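Local coordinates for protein succinate-semialdehyde dehydrogenase (Synechococcus sp., PDB 4ITB) that probably oxidises succinate semialdehyde to succinate, using NADP+ as the coenzyme, at residues 208-213 / 229-234; 86-91 / 135-140; 5-10 / 17-22. One frame throughout, in Å; residues are numbered along the deposited sequence.

Contact 1 of 3, residues 208-213 / 229-234; sequences GSEPAG and LELGGS. With NDP (NADPH dihydro-nicotinamide-adenine-dinucleotide phosphate), chain C; SSN (4-oxobutanoic acid), chain D; EDO (1,2-ethanediol), chain L.
Leu-231 lays its forked end against the start of helix 210-222 and the residue that caps it: CD2 lies 3.6 Å from Ser-209 O, and CD1 reaches to 3.9 Å from Glu-210 CA. Gly-213 makes room for the fork, because a CB on it would stand only 2.8 Å from Leu-231 CD2, a clash. Leu-229 brings both its methyls to the same glycine, and Ile-224 of the second subunit packs on both leucines, so branched apolar chains suit this wedge between helix and interface. The backbones join where Gly-208 N donates to Glu-230 O at 3.1 Å. The two segments belong to a beta-alpha-beta crossover of the Rossmann-like NADPH-binding fold, running from strand 201-207 through helix 210-222 to strand 227-230, with the cofactor at the helix start. There Ser-209 grips one phosphate oxygen twice, its N at 2.8 Å and its OG at 2.6 Å from NDP O1A. The chi1 of 73° that places OG between backbone N and carbonyl carbon also lets it act as N-cap, accepting a weak bond from Ala-212 N. Gly-208 must lack a side chain, since a CB would run into NDP C5B. Glu-230, in the glutamate signature of aldehyde dehydrogenases, starts away from the helix and bends at chi2 (-104°). Its carboxylate thereby comes alongside both cofactor and aldehyde: OE1 accepts an almost straight bond (172°) from NDP N7N at 3.1 Å, and OE2 lies 3.3 Å from SSN C4. With the carboxylate cut back to an alanine here, the carboxamide nitrogen and Arg-141, which forms a salt bridge with OE2, would probably lack a carboxylate partner. Gly-208 O takes a second, weak bond from N7N.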
loop_
_atom_site.group_PDB
_atom_site.type_symbol
_atom_site.label_atom_id
_atom_site.label_comp_id
_atom_site.label_asym_id
_atom_site.label_seq_id
_atom_site.Cartn_x
_atom_site.Cartn_y
_atom_site.Cartn_z
ATOM N N GLY A 208 -8.207 13.886 -2.460
ATOM C CA GLY A 208 -8.512 15.179 -1.864
ATOM C C GLY A 208 -7.288 15.902 -1.336
ATOM O O GLY A 208 -6.207 15.782 -1.910
ATOM N N SER A 209 -7.462 16.641 -0.243
ATOM C CA SER A 209 -6.393 17.451 0.355
ATOM C C SER A 209 -5.473 16.616 1.224
ATOM O O SER A 209 -5.850 15.549 1.714
ATOM C CB SER A 209 -6.982 18.567 1.234
ATOM O OG SER A 209 -7.519 18.044 2.453
ATOM N N GLU A 210 -4.271 17.130 1.455
ATOM C CA GLU A 210 -3.344 16.445 2.338
ATOM C C GLU A 210 -3.862 16.256 3.769
ATOM O O GLU A 210 -3.691 15.174 4.326
ATOM C CB GLU A 210 -1.951 17.091 2.347
ATOM C CG GLU A 210 -0.969 16.267 3.173
ATOM C CD GLU A 210 0.430 16.809 3.182
ATOM O OE1 GLU A 210 0.816 17.475 2.202
ATOM O OE2 GLU A 210 1.149 16.557 4.177
ATOM N N PRO A 211 -4.477 17.288 4.383
ATOM C CA PRO A 211 -4.942 17.038 5.755
ATOM C C PRO A 211 -5.986 15.921 5.849
ATOM O O PRO A 211 -5.954 15.128 6.792
ATOM C CB PRO A 211 -5.532 18.387 6.178
ATOM C CG PRO A 211 -4.781 19.389 5.356
ATOM C CD PRO A 211 -4.598 18.716 4.018
ATOM N N ALA A 212 -6.887 15.847 4.878
ATOM C CA ALA A 212 -7.866 14.772 4.833
ATOM C C ALA A 212 -7.153 13.426 4.673
ATOM O O ALA A 212 -7.437 12.468 5.397
ATOM C CB ALA A 212 -8.853 14.998 3.697
ATOM N N GLY A 213 -6.214 13.358 3.737
ATOM C CA GLY A 213 -5.464 12.128 3.528
ATOM C C GLY A 213 -4.696 11.678 4.760
ATOM O O GLY A 213 -4.704 10.497 5.112
ATOM N N LEU A 229 -3.809 6.839 -1.518
ATOM C CA LEU A 229 -4.057 8.274 -1.428
ATOM C C LEU A 229 -3.652 8.965 -2.720
ATOM O O LEU A 229 -2.547 8.756 -3.228
ATOM C CB LEU A 229 -3.237 8.888 -0.290
ATOM C CG LEU A 229 -3.503 8.404 1.135
ATOM C CD1 LEU A 229 -2.620 9.153 2.105
ATOM C CD2 LEU A 229 -4.968 8.584 1.514
ATOM N N GLU A 230 -4.537 9.810 -3.235
ATOM C CA GLU A 230 -4.171 10.727 -4.304
ATOM C C GLU A 230 -4.522 12.123 -3.845
ATOM O O GLU A 230 -5.697 12.481 -3.726
ATOM C CB GLU A 230 -4.872 10.390 -5.613
ATOM C CG GLU A 230 -4.356 11.207 -6.799
ATOM C CD GLU A 230 -5.306 12.319 -7.193
ATOM O OE1 GLU A 230 -5.030 13.482 -6.843
ATOM O OE2 GLU A 230 -6.322 12.019 -7.852
ATOM N N LEU A 231 -3.499 12.903 -3.563
ATOM C CA LEU A 231 -3.706 14.210 -3.004
ATOM C C LEU A 231 -3.402 15.236 -4.106
ATOM O O LEU A 231 -3.447 14.902 -5.294
ATOM C CB LEU A 231 -2.886 14.347 -1.714
ATOM C CG LEU A 231 -3.108 13.126 -0.791
ATOM C CD1 LEU A 231 -2.218 13.178 0.451
ATOM C CD2 LEU A 231 -4.589 12.922 -0.393
ATOM N N GLY A 232 -3.122 16.468 -3.748
ATOM C CA GLY A 232 -2.942 17.459 -4.794
ATOM C C GLY A 232 -1.631 17.344 -5.549
ATOM O O GLY A 232 -0.842 16.400 -5.381
ATOM N N GLY A 233 -1.404 18.330 -6.404
ATOM C CA GLY A 233 -0.131 18.469 -7.076
ATOM C C GLY A 233 0.145 19.930 -7.362
ATOM O O GLY A 233 -0.725 20.786 -7.235
ATOM N N SER A 234 1.380 20.221 -7.737
ATOM C CA SER A 234 1.699 21.513 -8.316
ATOM C C SER A 234 2.530 21.208 -9.546
ATOM O O SER A 234 3.725 21.513 -9.612
ATOM C CB SER A 234 2.448 22.397 -7.318
ATOM O OG SER A 234 2.641 23.696 -7.865
HETATM P PA NDP C . -10.952 18.043 1.327
HETATM O O1A NDP C . -9.688 17.229 1.350
HETATM O O2A NDP C . -11.425 18.671 2.609
HETATM O O5B NDP C . -12.150 17.082 0.840
HETATM C C5B NDP C . -11.970 15.825 0.179
HETATM C C4B NDP C . -12.846 14.750 0.821
HETATM O O4B NDP C . -12.294 14.417 2.098
HETATM C C3B NDP C . -14.283 15.189 1.095
HETATM O O3B NDP C . -15.135 14.038 1.009
HETATM C C2B NDP C . -14.192 15.645 2.536
HETATM O O2B NDP C . -15.443 15.618 3.198
HETATM C C1B NDP C . -13.306 14.571 3.094
HETATM N N9A NDP C . -12.581 14.921 4.318
HETATM C C8A NDP C . -12.067 16.120 4.674
HETATM N N7A NDP C . -11.429 16.018 5.869
HETATM C C5A NDP C . -11.513 14.733 6.254
HETATM C C6A NDP C . -11.074 13.936 7.405
HETATM N N6A NDP C . -10.366 14.512 8.405
HETATM N N1A NDP C . -11.391 12.627 7.406
HETATM C C2A NDP C . -12.087 12.038 6.424
HETATM N N3A NDP C . -12.537 12.705 5.355
HETATM C C4A NDP C . -12.275 14.022 5.232
HETATM O O3 NDP C . -10.839 19.197 0.205
HETATM P PN NDP C . -11.395 20.723 0.236
HETATM O O1N NDP C . -11.272 21.364 1.601
HETATM O O2N NDP C . -12.714 20.759 -0.487
HETATM O O5D NDP C . -10.292 21.374 -0.738
HETATM C C5D NDP C . -9.120 21.946 -0.157
HETATM C C4D NDP C . -7.911 21.716 -1.057
HETATM O O4D NDP C . -7.586 20.324 -1.148
HETATM C C3D NDP C . -8.150 22.145 -2.493
HETATM O O3D NDP C . -7.915 23.536 -2.688
HETATM C C2D NDP C . -7.117 21.320 -3.223
HETATM O O2D NDP C . -5.837 21.943 -3.045
HETATM C C1D NDP C . -7.144 19.992 -2.474
HETATM N N1N NDP C . -8.048 19.036 -3.152
HETATM C C2N NDP C . -7.508 18.084 -3.927
HETATM C C3N NDP C . -8.282 17.344 -4.821
HETATM C C7N NDP C . -7.662 16.275 -5.674
HETATM O O7N NDP C . -8.191 15.959 -6.731
HETATM N N7N NDP C . -6.551 15.670 -5.265
HETATM C C4N NDP C . -9.765 17.593 -4.956
HETATM C C5N NDP C . -10.253 18.429 -3.868
HETATM C C6N NDP C . -9.389 19.102 -3.017
HETATM P P2B NDP C . -16.299 16.957 3.430
HETATM O O1X NDP C . -17.478 16.449 4.203
HETATM O O2X NDP C . -15.409 17.861 4.263
HETATM O O3X NDP C . -16.637 17.548 2.094
HETATM C C1 SSN D . -8.126 13.445 -13.209
HETATM O O1 SSN D . -8.125 12.188 -13.111
HETATM C C2 SSN D . -7.787 14.328 -12.055
HETATM O O2 SSN D . -8.425 13.981 -14.303
HETATM C C3 SSN D . -7.686 13.768 -10.678
HETATM C C4 SSN D . -7.277 14.692 -9.573
HETATM O O4 SSN D . -7.938 15.906 -9.444
HETATM C C1 EDO L . -3.063 19.168 -1.642
HETATM O O1 EDO L . -2.832 17.799 -1.275
HETATM C C2 EDO L . -2.647 20.041 -0.464
HETATM O O2 EDO L . -3.569 19.858 0.619
#

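Contact 2 of 3, residues 86-91 / 135-140; sequences AEKSAL and PFWQVF. With SSN (4-oxobutanoic acid), chain D.
Ser-89 and Trp-137 bring helix 79-103 and the first turn of helix 137-148 together, their CA atoms 5.0 Å apart. So close an approach needs a small residue on the first helix, and serine supplies it: Ser-89 OG sits 3.3 Å from Trp-137 CA and touches Phe-136 CB as well. The hydroxyl is satisfied within its own helix, by Glu-85 O, so it meets its neighbours across the contact as packing. Ser-89 CB comes to 3.6 Å from Phe-140 CD2, approaching that ring obliquely. Phe-136 and Phe-140 also lean on Leu-60 of helix 46-62, which adds an apolar neighbour to this part of the contact. One turn back, Glu-85 holds the second segment by its backbone, OE2 accepting from the N atoms of both Phe-136 and Trp-137.

The indole is held from two directions. Lys-88, with CG anti to its backbone N (chi1 -161°) and the rest of the chain extended, runs its methylenes across one face of the ring. CD lies 4.0 Å above the indole plane, over the centre, and CE makes a CH-pi contact 3.9 Å from the centroid of the six-membered ring, 19° off its normal. A long aliphatic chain suits this place: it can cover a flat ring while its NZ still reaches Ser-421 O. Close to the ring rim, Lys-88 O is 3.5 Å from Trp-137 CZ3. At the ring edge Trp-137 NE1 donates to SSN O1 at 3.0 Å, with the oxygen near the ring plane. Lys-88 of helix 79-103 thus backs the indole as a second-shell residue, while Trp-137 of helix 137-148, with Ser-421 OG, forms part of the pocket at the carboxylate end of the succinate semialdehyde.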
loop_
_atom_site.group_PDB
_atom_site.type_symbol
_atom_site.label_atom_id
_atom_site.label_comp_id
_atom_site.label_asym_id
_atom_site.label_seq_id
_atom_site.Cartn_x
_atom_site.Cartn_y
_atom_site.Cartn_z
ATOM N N ALA A 86 -18.922 12.343 -17.466
ATOM C CA ALA A 86 -19.836 11.207 -17.474
ATOM C C ALA A 86 -19.403 10.162 -18.510
ATOM O O ALA A 86 -19.478 8.955 -18.261
ATOM C CB ALA A 86 -21.254 11.673 -17.736
ATOM N N GLU A 87 -18.940 10.619 -19.671
ATOM C CA GLU A 87 -18.439 9.701 -20.687
ATOM C C GLU A 87 -17.201 8.940 -20.210
ATOM O O GLU A 87 -17.059 7.744 -20.461
ATOM C CB GLU A 87 -18.131 10.459 -21.986
ATOM C CG GLU A 87 -19.353 11.078 -22.655
ATOM C CD GLU A 87 -20.274 10.070 -23.324
ATOM O OE1 GLU A 87 -21.328 10.501 -23.845
ATOM O OE2 GLU A 87 -19.962 8.858 -23.340
ATOM N N LYS A 88 -16.309 9.626 -19.512
ATOM C CA LYS A 88 -15.091 8.991 -19.033
ATOM C C LYS A 88 -15.428 7.976 -17.931
ATOM O O LYS A 88 -14.786 6.918 -17.822
ATOM C CB LYS A 88 -14.104 10.056 -18.548
ATOM C CG LYS A 88 -12.656 9.595 -18.444
ATOM C CD LYS A 88 -11.755 10.754 -18.045
ATOM C CE LYS A 88 -10.308 10.325 -17.941
ATOM N NZ LYS A 88 -9.449 11.519 -17.701
ATOM N N SER A 89 -16.445 8.292 -17.129
ATOM C CA SER A 89 -16.963 7.371 -16.125
ATOM C C SER A 89 -17.473 6.082 -16.776
ATOM O O SER A 89 -17.210 4.979 -16.278
ATOM C CB SER A 89 -18.075 8.045 -15.306
ATOM O OG SER A 89 -17.558 9.143 -14.568
ATOM N N ALA A 90 -18.191 6.212 -17.890
ATOM C CA ALA A 90 -18.653 5.036 -18.624
ATOM C C ALA A 90 -17.457 4.240 -19.139
ATOM O O ALA A 90 -17.445 3.005 -19.095
ATOM C CB ALA A 90 -19.556 5.448 -19.782
ATOM N N LEU A 91 -16.444 4.954 -19.618
ATOM C CA LEU A 91 -15.265 4.317 -20.186
ATOM C C LEU A 91 -14.554 3.416 -19.183
ATOM O O LEU A 91 -14.133 2.311 -19.522
ATOM C CB LEU A 91 -14.301 5.381 -20.709
ATOM C CG LEU A 91 -13.151 4.923 -21.600
ATOM C CD1 LEU A 91 -13.693 4.412 -22.927
ATOM C CD2 LEU A 91 -12.176 6.074 -21.810
ATOM N N PRO A 135 -16.889 14.749 -9.481
ATOM C CA PRO A 135 -17.777 14.030 -8.560
ATOM C C PRO A 135 -18.328 12.716 -9.106
ATOM O O PRO A 135 -18.823 11.913 -8.317
ATOM C CB PRO A 135 -18.899 15.039 -8.302
ATOM C CG PRO A 135 -18.924 15.898 -9.532
ATOM C CD PRO A 135 -17.499 15.979 -10.017
ATOM N N PHE A 136 -18.268 12.507 -10.420
ATOM C CA PHE A 136 -18.605 11.202 -10.997
ATOM C C PHE A 136 -17.349 10.375 -11.273
ATOM O O PHE A 136 -17.238 9.222 -10.840
ATOM C CB PHE A 136 -19.403 11.374 -12.297
ATOM C CG PHE A 136 -20.898 11.464 -12.099
ATOM C CD1 PHE A 136 -21.457 12.444 -11.281
ATOM C CD2 PHE A 136 -21.749 10.590 -12.761
ATOM C CE1 PHE A 136 -22.841 12.537 -11.118
ATOM C CE2 PHE A 136 -23.126 10.682 -12.601
ATOM C CZ PHE A 136 -23.668 11.645 -11.777
ATOM N N TRP A 137 -16.407 10.964 -12.005
ATOM C CA TRP A 137 -15.222 10.238 -12.452
ATOM C C TRP A 137 -14.392 9.669 -11.305
ATOM O O TRP A 137 -13.956 8.531 -11.371
ATOM C CB TRP A 137 -14.388 11.139 -13.369
ATOM C CG TRP A 137 -12.953 10.729 -13.543
ATOM C CD1 TRP A 137 -11.852 11.413 -13.118
ATOM C CD2 TRP A 137 -12.467 9.548 -14.199
ATOM N NE1 TRP A 137 -10.711 10.729 -13.466
ATOM C CE2 TRP A 137 -11.062 9.583 -14.127
ATOM C CE3 TRP A 137 -13.089 8.467 -14.837
ATOM C CZ2 TRP A 137 -10.265 8.576 -14.676
ATOM C CZ3 TRP A 137 -12.297 7.465 -15.378
ATOM C CH2 TRP A 137 -10.900 7.523 -15.288
ATOM N N GLN A 138 -14.162 10.448 -10.253
ATOM C CA GLN A 138 -13.363 9.925 -9.143
ATOM C C GLN A 138 -14.033 8.714 -8.519
ATOM O O GLN A 138 -13.367 7.752 -8.117
ATOM C CB GLN A 138 -13.150 10.984 -8.070
ATOM C CG GLN A 138 -12.516 12.251 -8.562
ATOM C CD GLN A 138 -11.046 12.306 -8.272
ATOM O OE1 GLN A 138 -10.382 11.275 -8.145
ATOM N NE2 GLN A 138 -10.520 13.517 -8.149
ATOM N N VAL A 139 -15.357 8.746 -8.451
ATOM C CA VAL A 139 -16.098 7.625 -7.893
ATOM C C VAL A 139 -16.041 6.387 -8.795
ATOM O O VAL A 139 -15.710 5.296 -8.328
ATOM C CB VAL A 139 -17.557 7.999 -7.574
ATOM C CG1 VAL A 139 -18.288 6.803 -6.987
ATOM C CG2 VAL A 139 -17.598 9.178 -6.608
ATOM N N PHE A 140 -16.335 6.547 -10.083
ATOM C CA PHE A 140 -16.328 5.404 -10.983
ATOM C C PHE A 140 -14.934 4.819 -11.186
ATOM O O PHE A 140 -14.792 3.608 -11.356
ATOM C CB PHE A 140 -17.023 5.742 -12.298
ATOM C CG PHE A 140 -18.519 5.717 -12.186
ATOM C CD1 PHE A 140 -19.199 4.509 -12.142
ATOM C CD2 PHE A 140 -19.252 6.891 -12.076
ATOM C CE1 PHE A 140 -20.576 4.465 -12.010
ATOM C CE2 PHE A 140 -20.635 6.852 -11.950
ATOM C CZ PHE A 140 -21.296 5.632 -11.920
HETATM C C1 SSN D . -8.126 13.445 -13.209
HETATM O O1 SSN D . -8.125 12.188 -13.111
HETATM C C2 SSN D . -7.787 14.328 -12.055
HETATM O O2 SSN D . -8.425 13.981 -14.303
HETATM C C3 SSN D . -7.686 13.768 -10.678
HETATM C C4 SSN D . -7.277 14.692 -9.573
HETATM O O4 SSN D . -7.938 15.906 -9.444
#

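Contact 3 of 3, residues 5-10 / 17-22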
loop_
_atom_site.group_PDB
_atom_site.type_symbol
_atom_site.label_atom_id
_atom_site.label_comp_id
_atom_site.label_asym_id
_atom_site.label_seq_id
_atom_site.Cartn_x
_atom_site.Cartn_y
_atom_site.Cartn_z
ATOM N N ILE A 5 -24.233 19.296 4.715
ATOM C CA ILE A 5 -24.463 18.556 3.483
ATOM C C ILE A 5 -25.582 19.238 2.721
ATOM O O ILE A 5 -26.735 19.254 3.161
ATOM C CB ILE A 5 -24.825 17.090 3.747
ATOM C CG1 ILE A 5 -23.722 16.415 4.562
ATOM C CG2 ILE A 5 -25.045 16.367 2.421
ATOM C CD1 ILE A 5 -24.070 15.007 5.007
ATOM N N ALA A 6 -25.243 19.817 1.581
ATOM C CA ALA A 6 -26.189 20.648 0.867
ATOM C C ALA A 6 -25.752 20.887 -0.563
ATOM O O ALA A 6 -24.550 20.877 -0.877
ATOM C CB ALA A 6 -26.358 21.980 1.588
ATOM N N THR A 7 -26.738 21.101 -1.424
ATOM C CA THR A 7 -26.495 21.637 -2.754
ATOM C C THR A 7 -26.570 23.153 -2.649
ATOM O O THR A 7 -27.629 23.713 -2.340
ATOM C CB THR A 7 -27.548 21.149 -3.765
ATOM O OG1 THR A 7 -27.512 19.715 -3.855
ATOM C CG2 THR A 7 -27.295 21.750 -5.146
ATOM N N ILE A 8 -25.435 23.806 -2.874
ATOM C CA ILE A 8 -25.386 25.255 -2.962
ATOM C C ILE A 8 -24.780 25.578 -4.314
ATOM O O ILE A 8 -23.619 25.253 -4.577
ATOM C CB ILE A 8 -24.564 25.877 -1.821
ATOM C CG1 ILE A 8 -25.168 25.487 -0.471
ATOM C CG2 ILE A 8 -24.524 27.399 -1.966
ATOM C CD1 ILE A 8 -24.362 25.946 0.736
ATOM N N ASN A 9 -25.583 26.178 -5.186
ATOM C CA ASN A 9 -25.180 26.442 -6.564
ATOM C C ASN A 9 -24.099 27.523 -6.589
ATOM O O ASN A 9 -24.363 28.666 -6.211
ATOM C CB ASN A 9 -26.404 26.880 -7.370
ATOM C CG ASN A 9 -26.133 26.963 -8.860
ATOM O OD1 ASN A 9 -25.016 27.261 -9.289
ATOM N ND2 ASN A 9 -27.161 26.704 -9.660
ATOM N N PRO A 10 -22.875 27.179 -7.028
ATOM C CA PRO A 10 -21.777 28.155 -6.961
ATOM C C PRO A 10 -21.893 29.275 -7.987
ATOM O O PRO A 10 -21.161 30.259 -7.882
ATOM C CB PRO A 10 -20.531 27.300 -7.245
ATOM C CG PRO A 10 -21.048 26.187 -8.106
ATOM C CD PRO A 10 -22.412 25.868 -7.529
ATOM N N GLN A 17 -30.836 22.691 -1.802
ATOM C CA GLN A 17 -31.378 21.568 -1.053
ATOM C C GLN A 17 -30.436 21.190 0.070
ATOM O O GLN A 17 -29.220 21.208 -0.101
ATOM C CB GLN A 17 -31.605 20.364 -1.963
ATOM C CG GLN A 17 -32.383 19.236 -1.294
ATOM C CD GLN A 17 -32.756 18.128 -2.255
ATOM O OE1 GLN A 17 -32.595 18.262 -3.469
ATOM N NE2 GLN A 17 -33.266 17.024 -1.714
ATOM N N ARG A 18 -31.002 20.856 1.224
ATOM C CA ARG A 18 -30.218 20.408 2.360
ATOM C C ARG A 18 -30.520 18.949 2.627
ATOM O O ARG A 18 -31.613 18.468 2.326
ATOM C CB ARG A 18 -30.545 21.235 3.594
ATOM C CG ARG A 18 -30.441 22.721 3.370
ATOM C CD ARG A 18 -31.380 23.442 4.316
ATOM N NE ARG A 18 -31.339 24.889 4.141
ATOM C CZ ARG A 18 -30.395 25.669 4.653
ATOM N NH1 ARG A 18 -30.434 26.979 4.454
ATOM N NH2 ARG A 18 -29.407 25.135 5.360
ATOM N N PHE A 19 -29.540 18.250 3.185
ATOM C CA PHE A 19 -29.672 16.830 3.472
ATOM C C PHE A 19 -29.286 16.539 4.913
ATOM O O PHE A 19 -28.366 17.145 5.459
ATOM C CB PHE A 19 -28.786 16.008 2.525
ATOM C CG PHE A 19 -29.149 16.154 1.071
ATOM C CD1 PHE A 19 -29.922 15.195 0.439
ATOM C CD2 PHE A 19 -28.722 17.250 0.339
ATOM C CE1 PHE A 19 -30.266 15.327 -0.896
ATOM C CE2 PHE A 19 -29.067 17.391 -1.003
ATOM C CZ PHE A 19 -29.835 16.425 -1.618
ATOM N N LYS A 20 -30.007 15.607 5.517
ATOM C CA LYS A 20 -29.747 15.154 6.870
ATOM C C LYS A 20 -28.595 14.153 6.834
ATOM O O LYS A 20 -28.613 13.218 6.033
ATOM C CB LYS A 20 -31.018 14.467 7.373
ATOM C CG LYS A 20 -31.100 14.171 8.850
ATOM C CD LYS A 20 -32.555 13.839 9.197
ATOM C CE LYS A 20 -32.674 12.927 10.404
ATOM N NZ LYS A 20 -32.250 13.603 11.660
ATOM N N ALA A 21 -27.594 14.352 7.682
ATOM C CA ALA A 21 -26.497 13.401 7.801
ATOM C C ALA A 21 -26.982 12.138 8.504
ATOM O O ALA A 21 -27.860 12.198 9.372
ATOM C CB ALA A 21 -25.351 14.020 8.575
ATOM N N LEU A 22 -26.417 10.997 8.135
ATOM C CA LEU A 22 -26.708 9.747 8.827
ATOM C C LEU A 22 -26.229 9.825 10.266
ATOM O O LEU A 22 -25.245 10.504 10.563
ATOM C CB LEU A 22 -25.979 8.583 8.156
ATOM C CG LEU A 22 -26.299 8.262 6.699
ATOM C CD1 LEU A 22 -25.519 7.038 6.276
ATOM C CD2 LEU A 22 -27.799 8.048 6.495
HETATM O O HOH W 1 -26.632 18.656 6.644
#
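Ile-5 and Phe-19 are turned toward each other with a carbon branch anti to the carbonyl carbon in both: CG1 of the isoleucine at chi1 -57° and CG of the phenylalanine at chi1 -62°. The first torsion leaves Ile-5 CG2 facing its partner, 3.8 Å from Phe-19 CB, and the two side chains cross at about a right angle. The other isoleucine branch stretches on to Ala-21, with CD1 3.9 Å from Ala-21 CB, so a beta-branched chain serves two neighbours at once. Phe-19 offers its ring edge to the first strand. Ile-5 O lies in the ring plane, and Thr-7 OG1 is 4.0 Å from Phe-19 CE2, while that hydroxyl finds its polar partners in Glu-74 and Gln-163. Pro-162 and Leu-166 of helix 162-175 also pack on the phenylalanine.

The backbones hold this register. Thr-7 and Gln-17 form an antiparallel hydrogen-bonded pair, strong from Thr-7 N to Gln-17 O (2.8 Å) and weak in return, at 3.4 Å from Gln-17 N to Thr-7 O. Ala-6 and Arg-18, with side chains on the other face, make the non-hydrogen-bonded pair; a small residue suits Ala-6, whose CB lies 3.4 Å from Gln-17 O. Beyond it Phe-19 N donates to Ile-5 O at 3.0 Å, tilted 28° from the carbonyl plane, and a water bridges Ile-5 N and Phe-19 O where the chains part. The polar Gln-17 and Arg-18 suit an exposed strand of a two-stranded antiparallel beta hairpin near the N-terminus, tied to the body of the protein through Ala-6 and Ser-159.

Overall arrangement
Along the chain the contacts close in the order 3, 2, 1, all within the aldehyde dehydrogenase fold. Contacts 1 and 2 have centres about 19 Å apart and meet around the bound aldehyde: contact 1 brings a carboxylate to its reactive end, contact 2 an indole to its carboxylate end, and Glu-230 packs on Gln-138 where the two touch. Contact 1 joins strand 227-230 of the eight-stranded mixed sheet to helix 210-222, contact 2 packs helix 79-103 on helix 137-148, and contact 3 forms a separate two-stranded sheet, its centre 22 to 23 Å from the other two. Contact 3 touches neither, yet the side chain of Ile-5 comes within about 6 Å of the NADPH that contact 1 binds.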